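Local coordinates for protein Aac(6')-ib (PDB 2BUE) that probably transfers the acetyl group of acetyl-CoA to the 6'-amino group of aminoglycoside antibiotics, which would make the bacterium resistant to them, at residues P158-L161 and R162-R165. The protein carries 2 engineered substitutions. Numbering follows the deposited sequence.
Sequences PSNL and RAIR. With COA (coenzyme A), chain B.
N160 lays its carboxamide against the methyl of A163, with ND2 3.3 Å from A163 CB, and serves as N-cap of helix 161-169 in this GNAT domain. Its CG lies anti to the backbone N (chi1 -160°), turning the amide over the first helical turn toward coenzyme A. Asparagine suits the place because its two ends do different work. OD1 accepts a weak capping bond from A163 N (3.4 Å) and a hydrogen bond from each of two waters; the first accepts from R162 N, the second accepts from R162 NE and donates to cofactor O5P. ND2 donates almost straight (169°) to O5P, gripping the pantetheine arm. The small A163 lets the amide lie on its methyl, and its CA comes 3.9 Å from cofactor CDP.

The helix proper starts with I164 N bonding N160 O and R165 N bonding L161 O at 2.9 Å. I164 carries its CG1 branch against N160 O, and its CD1 meets L161 CD2 in a looser apolar contact; it also packs on P156.

Further along, L161, R162 and R165 line the nucleotide. L161 CB approaches the adenine at C2A. R162 is long enough to pass N7A and C8A, then bend at chi3 (56°), bringing NE to 3.0 Å from OAP, over one guanidinium face; the second water sits in plane at the edge. Arginine also suits position 165: its methylenes skirt the ribose, NH1 forms a salt bridge with E168, and NE donates nearly straight to 3'-phosphate oxygen O7A, in plane at the guanidinium edge, at 3.2 Å.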
loop_
_atom_site.group_PDB
_atom_site.type_symbol
_atom_site.label_atom_id
_atom_site.label_comp_id
_atom_site.label_asym_id
_atom_site.label_seq_id
_atom_site.Cartn_x
_atom_site.Cartn_y
_atom_site.Cartn_z
ATOM N N PRO A 158 14.599 1.384 2.625
ATOM C CA PRO A 158 15.694 0.405 2.676
ATOM C C PRO A 158 15.853 -0.235 4.072
ATOM O O PRO A 158 16.347 -1.351 4.161
ATOM C CB PRO A 158 16.944 1.254 2.350
ATOM C CG PRO A 158 16.376 2.435 1.542
ATOM C CD PRO A 158 15.066 2.722 2.207
ATOM N N SER A 159 15.441 0.488 5.123
ATOM C CA SER A 159 15.510 0.018 6.519
ATOM C C SER A 159 14.450 -1.063 6.815
ATOM O O SER A 159 14.603 -1.859 7.746
ATOM C CB SER A 159 15.323 1.190 7.499
ATOM O OG SER A 159 16.358 2.181 7.423
ATOM N N ASN A 160 13.379 -1.086 6.015
ATOM C CA ASN A 160 12.208 -1.927 6.287
ATOM C C ASN A 160 12.276 -3.316 5.652
ATOM O O ASN A 160 11.519 -3.635 4.713
ATOM C CB ASN A 160 10.927 -1.180 5.848
ATOM C CG ASN A 160 9.672 -1.722 6.518
ATOM O OD1 ASN A 160 9.715 -2.744 7.191
ATOM N ND2 ASN A 160 8.545 -1.006 6.352
ATOM N N LEU A 161 13.195 -4.143 6.167
ATOM C CA LEU A 161 13.488 -5.443 5.580
ATOM C C LEU A 161 12.267 -6.386 5.598
ATOM O O LEU A 161 12.073 -7.197 4.673
ATOM C CB LEU A 161 14.728 -6.069 6.276
ATOM C CG LEU A 161 16.014 -5.214 6.173
ATOM C CD1 LEU A 161 17.158 -5.841 7.010
ATOM C CD2 LEU A 161 16.447 -4.987 4.712
ATOM N N ARG A 162 11.452 -6.275 6.647
ATOM C CA ARG A 162 10.264 -7.112 6.782
ATOM C C ARG A 162 9.285 -6.796 5.643
ATOM O O ARG A 162 8.751 -7.707 5.000
ATOM C CB ARG A 162 9.595 -6.887 8.152
ATOM C CG ARG A 162 8.331 -7.724 8.351
ATOM C CD ARG A 162 7.737 -7.548 9.767
ATOM N NE ARG A 162 7.466 -6.148 10.056
ATOM C CZ ARG A 162 7.349 -5.624 11.277
ATOM N NH1 ARG A 162 7.487 -6.390 12.359
ATOM N NH2 ARG A 162 7.115 -4.328 11.418
ATOM N N ALA A 163 9.068 -5.506 5.395
ATOM C CA ALA A 163 8.153 -5.078 4.293
ATOM C C ALA A 163 8.702 -5.567 2.946
ATOM O O ALA A 163 7.964 -6.087 2.111
ATOM C CB ALA A 163 7.998 -3.582 4.282
ATOM N N ILE A 164 10.010 -5.410 2.746
ATOM C CA ILE A 164 10.650 -5.863 1.493
ATOM C C ILE A 164 10.428 -7.366 1.252
ATOM O O ILE A 164 10.028 -7.782 0.146
ATOM C CB ILE A 164 12.169 -5.494 1.454
ATOM C CG1 ILE A 164 12.353 -3.963 1.435
ATOM C CG2 ILE A 164 12.859 -6.142 0.257
ATOM C CD1 ILE A 164 13.760 -3.506 1.859
ATOM N N ARG A 165 10.656 -8.179 2.285
ATOM C CA ARG A 165 10.427 -9.615 2.176
ATOM C C ARG A 165 8.958 -9.956 1.913
ATOM O O ARG A 165 8.665 -10.806 1.076
ATOM C CB ARG A 165 10.938 -10.354 3.417
ATOM C CG ARG A 165 10.729 -11.863 3.338
ATOM C CD ARG A 165 11.754 -12.551 2.425
ATOM N NE ARG A 165 11.291 -13.871 1.983
ATOM C CZ ARG A 165 11.162 -14.234 0.705
ATOM N NH1 ARG A 165 11.481 -13.388 -0.269
ATOM N NH2 ARG A 165 10.731 -15.455 0.395
HETATM N N1A COA B . 13.520 -8.321 9.245
HETATM C C2A COA B . 13.638 -8.967 8.086
HETATM N N3A COA B . 12.741 -9.865 7.705
HETATM C C4A COA B . 11.693 -10.140 8.501
HETATM C C5A COA B . 11.538 -9.491 9.714
HETATM C C6A COA B . 12.489 -8.554 10.085
HETATM N N6A COA B . 12.363 -7.911 11.251
HETATM N N7A COA B . 10.429 -9.946 10.295
HETATM C C8A COA B . 9.899 -10.855 9.481
HETATM N N9A COA B . 10.673 -10.975 8.397
HETATM C C1B COA B . 10.430 -11.845 7.252
HETATM C C2B COA B . 9.509 -12.942 7.746
HETATM O O2B COA B . 10.313 -14.053 8.155
HETATM C C3B COA B . 8.670 -13.222 6.502
HETATM O O3B COA B . 9.456 -13.957 5.558
HETATM P P3B COA B . 9.442 -15.557 5.542
HETATM O O7A COA B . 10.232 -15.940 4.181
HETATM O O8A COA B . 7.911 -16.005 5.339
HETATM O O9A COA B . 10.069 -16.131 6.766
HETATM C C4B COA B . 8.468 -11.814 5.922
HETATM O O4B COA B . 9.600 -11.021 6.371
HETATM C C5B COA B . 7.169 -11.051 6.196
HETATM O O5B COA B . 6.031 -11.674 5.588
HETATM P P1A COA B . 4.601 -11.568 6.363
HETATM O O1A COA B . 3.472 -11.814 5.393
HETATM O O2A COA B . 4.581 -12.321 7.642
HETATM O O3A COA B . 4.616 -10.011 6.703
HETATM P P2A COA B . 3.544 -9.296 7.703
HETATM O O4A COA B . 2.334 -10.136 7.794
HETATM O O5A COA B . 4.222 -8.811 8.941
HETATM O O6A COA B . 3.194 -7.999 6.796
HETATM C CBP COA B . 3.763 -5.635 6.735
HETATM C CCP COA B . 4.219 -7.062 6.365
HETATM C CDP COA B . 4.882 -4.655 6.311
HETATM C CEP COA B . 2.453 -5.322 5.966
HETATM C CAP COA B . 3.519 -5.554 8.280
HETATM O OAP COA B . 4.633 -6.127 8.997
HETATM C C9P COA B . 3.218 -4.120 8.770
HETATM O O9P COA B . 2.129 -3.600 8.516
HETATM N N8P COA B . 4.205 -3.518 9.471
HETATM C C7P COA B . 4.087 -2.146 10.016
HETATM C C6P COA B . 3.790 -1.119 8.893
HETATM C C5P COA B . 4.706 -1.250 7.651
HETATM O O5P COA B . 5.903 -1.531 7.755
HETATM N N4P COA B . 4.111 -1.021 6.468
HETATM C C3P COA B . 4.866 -1.146 5.203
HETATM C C2P COA B . 5.579 0.141 4.797
HETATM S S1P COA B . 6.380 0.005 3.135
HETATM O O HOH W 1 11.461 -4.189 8.918
HETATM O O HOH W 2 7.372 -3.583 8.457
#